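Local coordinates for protein dimethylsulfoniopropionate lyase (PDB 4B29) that probably cleaves dimethylsulfoniopropionate to release dimethyl sulfide, using a zinc ion bound inside a cupin barrel, at residues L132-G137 with L201-G206; H150-L155 with L209-R214. One frame throughout, in Å; residues are numbered along the deposited sequence.

Contact 1. Residues L132-G137 with L201-G206. With EDO (1,2-ethanediol), chain F.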
ATOM      1  N   LEU A 132      14.412  -3.383   2.145  1.00 19.47           N
ATOM      2  CA  LEU A 132      12.987  -3.696   2.086  1.00 20.28           C
ATOM      3  C   LEU A 132      12.333  -2.634   1.220  1.00 18.46           C
ATOM      4  O   LEU A 132      12.947  -1.594   0.961  1.00 15.61           O
ATOM      5  CB  LEU A 132      12.446  -3.567   3.503  1.00 20.10           C
ATOM      6  CG  LEU A 132      10.995  -4.043   3.725  1.00 22.34           C
ATOM      7  CD1 LEU A 132      10.688  -5.444   3.011  1.00 23.66           C
ATOM      8  CD2 LEU A 132      10.787  -4.063   5.242  1.00 19.24           C
ATOM      9  N   ARG A 133      11.114  -2.907   0.760  1.00 15.38           N
ATOM     10  CA  ARG A 133      10.322  -1.850   0.162  1.00 12.97           C
ATOM     11  C   ARG A 133       8.932  -1.933   0.793  1.00 11.95           C
ATOM     12  O   ARG A 133       8.385  -3.046   0.945  1.00 10.42           O
ATOM     13  CB  ARG A 133      10.279  -2.058  -1.335  1.00 13.06           C
ATOM     14  CG  ARG A 133       9.486  -1.068  -2.080  1.00 13.75           C
ATOM     15  CD  ARG A 133       9.607  -1.392  -3.586  1.00 21.11           C
ATOM     16  NE  ARG A 133       9.120  -0.300  -4.415  1.00 22.04           N
ATOM     17  CZ  ARG A 133       8.092  -0.355  -5.251  1.00 23.48           C
ATOM     18  NH1 ARG A 133       7.339  -1.442  -5.358  1.00 26.70           N
ATOM     19  NH2 ARG A 133       7.796   0.697  -5.968  1.00 25.68           N
ATOM     20  N   VAL A 134       8.420  -0.771   1.193  1.00 10.25           N
ATOM     21  CA  VAL A 134       7.112  -0.686   1.867  1.00 10.21           C
ATOM     22  C   VAL A 134       6.298   0.330   1.073  1.00 10.51           C
ATOM     23  O   VAL A 134       6.676   1.497   0.957  1.00 10.62           O
ATOM     24  CB  VAL A 134       7.259  -0.167   3.300  1.00  9.99           C
ATOM     25  CG1 VAL A 134       5.842  -0.089   3.943  1.00 13.26           C
ATOM     26  CG2 VAL A 134       8.126  -1.062   4.138  1.00 12.11           C
ATOM     27  N   THR A 135       5.162  -0.105   0.525  1.00  8.72           N
ATOM     28  CA  THR A 135       4.284   0.810  -0.200  1.00  8.95           C
ATOM     29  C   THR A 135       2.903   0.849   0.456  1.00  9.89           C
ATOM     30  O   THR A 135       2.557  -0.022   1.254  1.00 10.51           O
ATOM     31  CB  THR A 135       4.099   0.489  -1.690  1.00 10.72           C
ATOM     32  OG1 THR A 135       3.522  -0.829  -1.836  1.00 11.17           O
ATOM     33  CG2 THR A 135       5.444   0.539  -2.408  1.00 10.22           C
ATOM     34  N   VAL A 136       2.154   1.885   0.112  1.00  9.74           N
ATOM     35  CA  VAL A 136       0.798   2.065   0.677  1.00 10.60           C
ATOM     36  C   VAL A 136      -0.137   2.346  -0.490  1.00 10.85           C
ATOM     37  O   VAL A 136       0.208   3.123  -1.396  1.00 10.43           O
ATOM     38  CB  VAL A 136       0.788   3.302   1.667  1.00  9.22           C
ATOM     39  CG1 VAL A 136      -0.702   3.727   1.986  1.00 12.19           C
ATOM     40  CG2 VAL A 136       1.530   2.954   2.946  1.00 11.20           C
ATOM     41  N   GLY A 137      -1.346   1.738  -0.502  1.00  9.98           N
ATOM     42  CA  GLY A 137      -2.295   2.006  -1.587  1.00 10.90           C
ATOM     43  C   GLY A 137      -3.653   2.347  -0.959  1.00 11.44           C
ATOM     44  O   GLY A 137      -3.944   1.911   0.188  1.00 11.97           O
ATOM     45  N   LEU A 201      -1.032  -1.564   3.362  1.00  9.56           N
ATOM     46  CA  LEU A 201       0.404  -1.312   3.562  1.00  9.24           C
ATOM     47  C   LEU A 201       1.080  -2.634   3.166  1.00  9.62           C
ATOM     48  O   LEU A 201       0.691  -3.720   3.648  1.00 10.15           O
ATOM     49  CB  LEU A 201       0.691  -0.882   5.017  1.00  9.12           C
ATOM     50  CG  LEU A 201       2.185  -0.506   5.167  1.00 10.82           C
ATOM     51  CD1 LEU A 201       2.365   0.688   6.142  1.00 12.86           C
ATOM     52  CD2 LEU A 201       2.929  -1.737   5.680  1.00  9.89           C
ATOM     53  N   VAL A 202       2.064  -2.551   2.268  1.00  9.18           N
ATOM     54  CA  VAL A 202       2.503  -3.761   1.538  1.00  9.56           C
ATOM     55  C   VAL A 202       4.028  -3.845   1.594  1.00  9.64           C
ATOM     56  O   VAL A 202       4.701  -2.829   1.451  1.00 10.67           O
ATOM     57  CB  VAL A 202       2.066  -3.618   0.077  1.00 10.88           C
ATOM     58  CG1 VAL A 202       2.569  -4.782  -0.800  1.00 13.07           C
ATOM     59  CG2 VAL A 202       0.515  -3.505   0.020  1.00 12.24           C
ATOM     60  N   LEU A 203       4.534  -5.042   1.825  1.00  8.51           N
ATOM     61  CA  LEU A 203       5.996  -5.265   1.746  1.00  9.36           C
ATOM     62  C   LEU A 203       6.351  -5.965   0.428  1.00  9.32           C
ATOM     63  O   LEU A 203       5.544  -6.760  -0.149  1.00  9.95           O
ATOM     64  CB  LEU A 203       6.458  -6.215   2.849  1.00  9.02           C
ATOM     65  CG  LEU A 203       6.047  -5.889   4.316  1.00  9.43           C
ATOM     66  CD1 LEU A 203       6.692  -6.838   5.277  1.00 10.07           C
ATOM     67  CD2 LEU A 203       6.454  -4.416   4.644  1.00 11.03           C
ATOM     68  N   TRP A 204       7.604  -5.733  -0.020  1.00  8.74           N
ATOM     69  CA  TRP A 204       8.070  -6.371  -1.268  1.00  9.17           C
ATOM     70  C   TRP A 204       9.451  -6.935  -1.031  1.00  9.49           C
ATOM     71  O   TRP A 204      10.229  -6.369  -0.227  1.00 10.39           O
ATOM     72  CB  TRP A 204       8.238  -5.316  -2.390  1.00  8.99           C
ATOM     73  CG  TRP A 204       7.055  -4.457  -2.707  1.00  9.23           C
ATOM     74  CD1 TRP A 204       6.398  -3.518  -1.874  1.00  9.72           C
ATOM     75  CD2 TRP A 204       6.292  -4.522  -3.894  1.00 10.97           C
ATOM     76  NE1 TRP A 204       5.353  -2.959  -2.562  1.00 10.27           N
ATOM     77  CE2 TRP A 204       5.265  -3.555  -3.799  1.00 11.91           C
ATOM     78  CE3 TRP A 204       6.407  -5.280  -5.070  1.00 12.24           C
ATOM     79  CZ2 TRP A 204       4.323  -3.339  -4.827  1.00 13.49           C
ATOM     80  CZ3 TRP A 204       5.453  -5.049  -6.123  1.00 13.09           C
ATOM     81  CH2 TRP A 204       4.460  -4.082  -5.990  1.00 13.00           C
ATOM     82  N   ARG A 205       9.740  -8.062  -1.678  1.00  8.05           N
ATOM     83  CA  ARG A 205      11.088  -8.619  -1.589  1.00  9.08           C
ATOM     84  C   ARG A 205      11.435  -9.442  -2.820  1.00 10.20           C
ATOM     85  O   ARG A 205      10.562  -9.751  -3.662  1.00 10.47           O
ATOM     86  CB  ARG A 205      11.259  -9.493  -0.340  1.00  9.45           C
ATOM     87  CG  ARG A 205      10.613 -10.891  -0.557  1.00  8.38           C
ATOM     88  CD  ARG A 205      10.586 -11.653   0.781  1.00 10.49           C
ATOM     89  NE  ARG A 205      10.033 -13.016   0.517  1.00 10.99           N
ATOM     90  CZ  ARG A 205       9.957 -13.971   1.431  1.00 13.60           C
ATOM     91  NH1 ARG A 205      10.320 -13.760   2.711  1.00 13.02           N
ATOM     92  NH2 ARG A 205       9.481 -15.185   1.071  1.00 16.21           N
ATOM     93  N   GLY A 206      12.725  -9.778  -2.927  1.00 10.86           N
ATOM     94  CA  GLY A 206      13.095 -10.840  -3.908  1.00 11.03           C
ATOM     95  C   GLY A 206      13.671 -10.285  -5.199  1.00 13.15           C
ATOM     96  O   GLY A 206      13.910  -9.071  -5.345  1.00 12.35           O
TER
HETATM   97  C1  EDO F1201       0.104  -1.371  -2.359  1.00 26.11           C
HETATM   98  O1  EDO F1201      -1.286  -1.663  -2.196  1.00 19.74           O
HETATM   99  C2  EDO F1201       0.210  -0.451  -3.546  1.00 29.13           C
HETATM  100  O2  EDO F1201       1.600  -0.371  -3.788  1.00 26.44           O

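Contact 2. Residues H150-L155 with L209-R214. With ZN (zinc ion), chain J.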
ATOM      1  N   HIS A 150       3.994  -8.764 -11.379  1.00 11.22           N
ATOM      2  CA  HIS A 150       5.368  -8.248 -11.313  1.00 11.80           C
ATOM      3  C   HIS A 150       6.272  -9.363 -10.820  1.00 11.36           C
ATOM      4  O   HIS A 150       5.845 -10.266 -10.059  1.00 11.69           O
ATOM      5  CB  HIS A 150       5.471  -7.042 -10.354  1.00 11.37           C
ATOM      6  CG  HIS A 150       4.627  -7.198  -9.122  1.00 11.50           C
ATOM      7  ND1 HIS A 150       4.959  -8.037  -8.086  1.00 10.20           N
ATOM      8  CD2 HIS A 150       3.431  -6.661  -8.812  1.00 13.47           C
ATOM      9  CE1 HIS A 150       4.008  -7.995  -7.158  1.00 10.35           C
ATOM     10  NE2 HIS A 150       3.074  -7.155  -7.585  1.00 11.68           N
ATOM     11  N   LEU A 151       7.569  -9.254 -11.166  1.00 11.11           N
ATOM     12  CA  LEU A 151       8.507 -10.270 -10.690  1.00 10.44           C
ATOM     13  C   LEU A 151       8.667 -10.358  -9.128  1.00 10.36           C
ATOM     14  O   LEU A 151       8.686 -11.433  -8.582  1.00 10.17           O
ATOM     15  CB  LEU A 151       9.884 -10.050 -11.380  1.00 11.22           C
ATOM     16  CG  LEU A 151      10.994 -10.976 -10.936  1.00 11.58           C
ATOM     17  CD1 LEU A 151      10.704 -12.468 -11.267  1.00 12.38           C
ATOM     18  CD2 LEU A 151      12.289 -10.507 -11.685  1.00 12.88           C
ATOM     19  N   PRO A 152       8.838  -9.215  -8.409  1.00  9.82           N
ATOM     20  CA  PRO A 152       9.095  -9.320  -6.967  1.00  9.58           C
ATOM     21  C   PRO A 152       7.892  -9.904  -6.221  1.00  9.35           C
ATOM     22  O   PRO A 152       6.738  -9.776  -6.687  1.00 11.29           O
ATOM     23  CB  PRO A 152       9.301  -7.840  -6.524  1.00 10.21           C
ATOM     24  CG  PRO A 152       8.756  -6.971  -7.650  1.00 10.86           C
ATOM     25  CD  PRO A 152       9.028  -7.835  -8.909  1.00 10.26           C
ATOM     26  N   GLU A 153       8.207 -10.597  -5.157  1.00  9.44           N
ATOM     27  CA  GLU A 153       7.141 -11.069  -4.213  1.00  9.60           C
ATOM     28  C   GLU A 153       6.589  -9.902  -3.430  1.00 10.33           C
ATOM     29  O   GLU A 153       7.280  -8.897  -3.207  1.00  9.88           O
ATOM     30  CB  GLU A 153       7.756 -12.037  -3.236  1.00 10.49           C
ATOM     31  CG  GLU A 153       8.202 -13.376  -3.946  1.00 10.57           C
ATOM     32  CD  GLU A 153       8.861 -14.300  -2.999  1.00 11.55           C
ATOM     33  OE1 GLU A 153       8.888 -14.008  -1.776  1.00 13.06           O
ATOM     34  OE2 GLU A 153       9.354 -15.395  -3.382  1.00 12.41           O
ATOM     35  N   GLU A 154       5.358 -10.048  -2.939  1.00  9.42           N
ATOM     36  CA  GLU A 154       4.734  -8.945  -2.215  1.00 11.16           C
ATOM     37  C   GLU A 154       3.891  -9.555  -1.113  1.00 10.74           C
ATOM     38  O   GLU A 154       3.384 -10.666  -1.252  1.00 10.41           O
ATOM     39  CB  GLU A 154       3.873  -8.243  -3.263  1.00 14.14           C
ATOM     40  CG  GLU A 154       2.725  -7.562  -2.853  1.00 16.48           C
ATOM     41  CD  GLU A 154       2.096  -6.807  -3.998  1.00 13.90           C
ATOM     42  OE1 GLU A 154       1.410  -7.397  -4.856  1.00 13.14           O
ATOM     43  OE2 GLU A 154       2.196  -5.587  -4.003  1.00 15.50           O
ATOM     44  N   LEU A 155       3.774  -8.843  -0.003  1.00  9.33           N
ATOM     45  CA  LEU A 155       2.925  -9.289   1.136  1.00  9.58           C
ATOM     46  C   LEU A 155       2.019  -8.107   1.463  1.00  9.16           C
ATOM     47  O   LEU A 155       2.476  -7.077   1.992  1.00  9.30           O
ATOM     48  CB  LEU A 155       3.794  -9.675   2.336  1.00  9.40           C
ATOM     49  CG  LEU A 155       2.987 -10.150   3.568  1.00 11.02           C
ATOM     50  CD1 LEU A 155       2.113 -11.385   3.246  1.00 12.67           C
ATOM     51  CD2 LEU A 155       3.948 -10.444   4.727  1.00 12.49           C
ATOM     52  N   LEU A 209      13.012  -6.638  -7.084  1.00 13.19           N
ATOM     53  CA  LEU A 209      12.641  -5.583  -6.102  1.00 13.36           C
ATOM     54  C   LEU A 209      12.827  -4.197  -6.729  1.00 14.96           C
ATOM     55  O   LEU A 209      13.880  -3.939  -7.364  1.00 15.06           O
ATOM     56  CB  LEU A 209      13.490  -5.682  -4.852  1.00 13.53           C
ATOM     57  CG  LEU A 209      13.186  -4.681  -3.734  1.00 15.24           C
ATOM     58  CD1 LEU A 209      11.824  -5.056  -3.219  1.00 13.62           C
ATOM     59  CD2 LEU A 209      14.159  -4.915  -2.614  1.00 18.69           C
ATOM     60  N   GLY A 210      11.831  -3.333  -6.578  1.00 13.72           N
ATOM     61  CA  GLY A 210      11.869  -2.010  -7.207  1.00 14.02           C
ATOM     62  C   GLY A 210      11.105  -1.944  -8.506  1.00 14.99           C
ATOM     63  O   GLY A 210      10.793  -0.848  -8.988  1.00 16.26           O
ATOM     64  N   ASP A 211      10.751  -3.110  -9.082  1.00 14.99           N
ATOM     65  CA  ASP A 211       9.821  -3.113 -10.224  1.00 15.09           C
ATOM     66  C   ASP A 211       8.422  -2.668  -9.812  1.00 15.81           C
ATOM     67  O   ASP A 211       7.973  -2.938  -8.699  1.00 16.75           O
ATOM     68  CB  ASP A 211       9.644  -4.529 -10.861  1.00 14.10           C
ATOM     69  CG  ASP A 211      10.921  -5.045 -11.576  1.00 18.04           C
ATOM     70  OD1 ASP A 211      11.933  -4.286 -11.711  1.00 17.31           O
ATOM     71  OD2 ASP A 211      10.916  -6.245 -11.982  1.00 18.46           O
ATOM     72  N   ASP A 212       7.730  -2.036 -10.740  1.00 16.93           N
ATOM     73  CA  ASP A 212       6.328  -1.687 -10.475  1.00 17.78           C
ATOM     74  C   ASP A 212       5.425  -2.695 -11.164  1.00 17.71           C
ATOM     75  O   ASP A 212       5.839  -3.368 -12.082  1.00 18.29           O
ATOM     76  CB  ASP A 212       6.024  -0.281 -10.947  1.00 19.80           C
ATOM     77  CG  ASP A 212       6.634   0.784 -10.013  1.00 22.24           C
ATOM     78  OD1 ASP A 212       6.794   0.519  -8.792  1.00 28.01           O
ATOM     79  OD2 ASP A 212       6.955   1.859 -10.519  1.00 30.34           O
ATOM     80  N   PRO A 213       4.168  -2.782 -10.708  1.00 18.12           N
ATOM     81  CA  PRO A 213       3.258  -3.718 -11.361  1.00 18.79           C
ATOM     82  C   PRO A 213       2.950  -3.274 -12.799  1.00 19.28           C
ATOM     83  O   PRO A 213       3.024  -2.065 -13.121  1.00 20.12           O
ATOM     84  CB  PRO A 213       1.978  -3.641 -10.501  1.00 18.70           C
ATOM     85  CG  PRO A 213       2.061  -2.320  -9.777  1.00 21.56           C
ATOM     86  CD  PRO A 213       3.557  -2.047  -9.583  1.00 19.90           C
ATOM     87  N   ARG A 214       2.622  -4.244 -13.636  1.00 18.69           N
ATOM     88  CA  ARG A 214       2.063  -3.998 -14.970  1.00 18.54           C
ATOM     89  C   ARG A 214       0.738  -4.771 -15.075  1.00 17.87           C
ATOM     90  O   ARG A 214       0.582  -5.873 -14.533  1.00 16.57           O
ATOM     91  CB  ARG A 214       3.035  -4.498 -16.056  1.00 19.52           C
TER
HETATM   92 ZN    ZN J1205       1.250  -6.726  -6.716  1.00 14.85          ZN
HETATM   93  O   HOH W   1       8.457  -7.148 -12.809  1.00 15.18           O

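Contact 1. Residues L132-G137 with L201-G206
Arg-133 and Trp-204 sit opposite each other on neighbouring antiparallel strands, and their side chains run side by side over the face of the sheet they share with Thr-135 and Val-202. From CB outward, Arg-133 tracks the indole: its CB packs on the CB of Trp-204 at 4.0 Å, CG reaches CD1 of the ring, and CD passes beside CG of the same ring. With CG anti to the backbone N (chi1 179°) and the chain extended as far as NE, the guanidinium is carried over the indole, where Arg-133 NH1 comes down on the face and lies 3.3 Å from Trp-204 CE2. This is a cation-pi contact, although the two planes are 66° apart and do not stack flat. The other terminal nitrogen, NH2, forms a salt bridge with Asp-212, so the arginine is held from two directions.

The indole is also gripped at its edge. Trp-204 NE1 donates a nearly straight bond, 172° at the hydrogen and 2.9 Å long, to Thr-135 OG1, which lies in the ring plane. Thr-135 OG1 is also hydrogen-bonded to O2 of a bound 1,2-ethanediol at 2.8 Å. Between them, edge bond and cation help fix the rotation of the ring.

Thr-135 and Val-202 exchange a pair of backbone bonds: Thr-135 N to Val-202 O is 2.9 Å and Val-202 N to Thr-135 O is 2.8 Å. On the other face the two strands meet through aliphatic side chains: Val-134 CG1 meets Leu-201 CD2 at 3.8 Å, Val-134 CG2 meets Leu-203 CD2, and Phe-45 of helix 43-48 touches both leucines. A polar, aromatic inner face next to the zinc site, backed by an apolar face covered by helix 43-48, fits the central antiparallel strands of a cupin beta-barrel.

Contact 2. Residues H150-L155 with L209-R214
This is a van der Waals contact with one water bridge: the turn of His-150 to Pro-152, leading into strand 153-159, lies against the irregular segment 209-214 that follows strand 198-205, beside the zinc site. Pro-152, His-150 and Asp-211 bury the most surface, with Pro-213 packed against the imidazole. Pro-213 lies alongside His-150 and sets its CB at the edge of the ring, 3.8 Å from His-150 CD2. At the other end of the turn, Pro-152 crosses Asp-211 at about a right angle, Pro-152 CD 3.9 Å from Asp-211 CB, while its own CB rests on the backbone N of Leu-209. The polar link is a water that accepts from Leu-151 N at 2.8 Å and donates to Asp-211 OD2 at 2.7 Å, tying the carboxylate to the turn indirectly.

The imidazole is fixed through both nitrogens. His-150 ND1 donates to Pro-152 O at 2.9 Å, a bent bond of 138° at the hydrogen, though the oxygen lies close to the ring plane. This helps direct His-150 NE2 at the zinc ion, with NE2 to zinc 2.1 Å. His-150 has its CG between the backbone N and the carbonyl carbon (chi1 39°), which turns the ring inward to the metal. From the strand, Glu-154 extends beyond CG and binds the zinc through Glu-154 OE1 at 2.0 Å; that oxygen is also hydrogen-bonded to His-183 ND1. His-189 adds a third protein ligand. The ring of Trp-204 meets the imidazole obliquely. His-150, Glu-154 and His-189 around the zinc are consistent with a cupin metal site, whose classical form has three histidines and a glutamate.

How the contacts relate
Contact 1 is wholly buried, whereas contact 2 is only partly so, with Leu-151 and Asp-212 exposed. They meet in one sheet, where strands 198-205 and 153-159 are neighbours: Leu-203 O probably accepts from Leu-155 N, and Arg-205 makes a salt bridge with Glu-153. Antiparallel backbone bonds and two side-chain layers join the strands of contact 1; contact 2, between a turn and a loop, relies on prolines and water. Segment 201-206 also packs on the glutamate of contact 2, through Val-202 and Trp-204. Trp-204 probably serves in the second shell of the zinc, two of whose ligands come from 150-155.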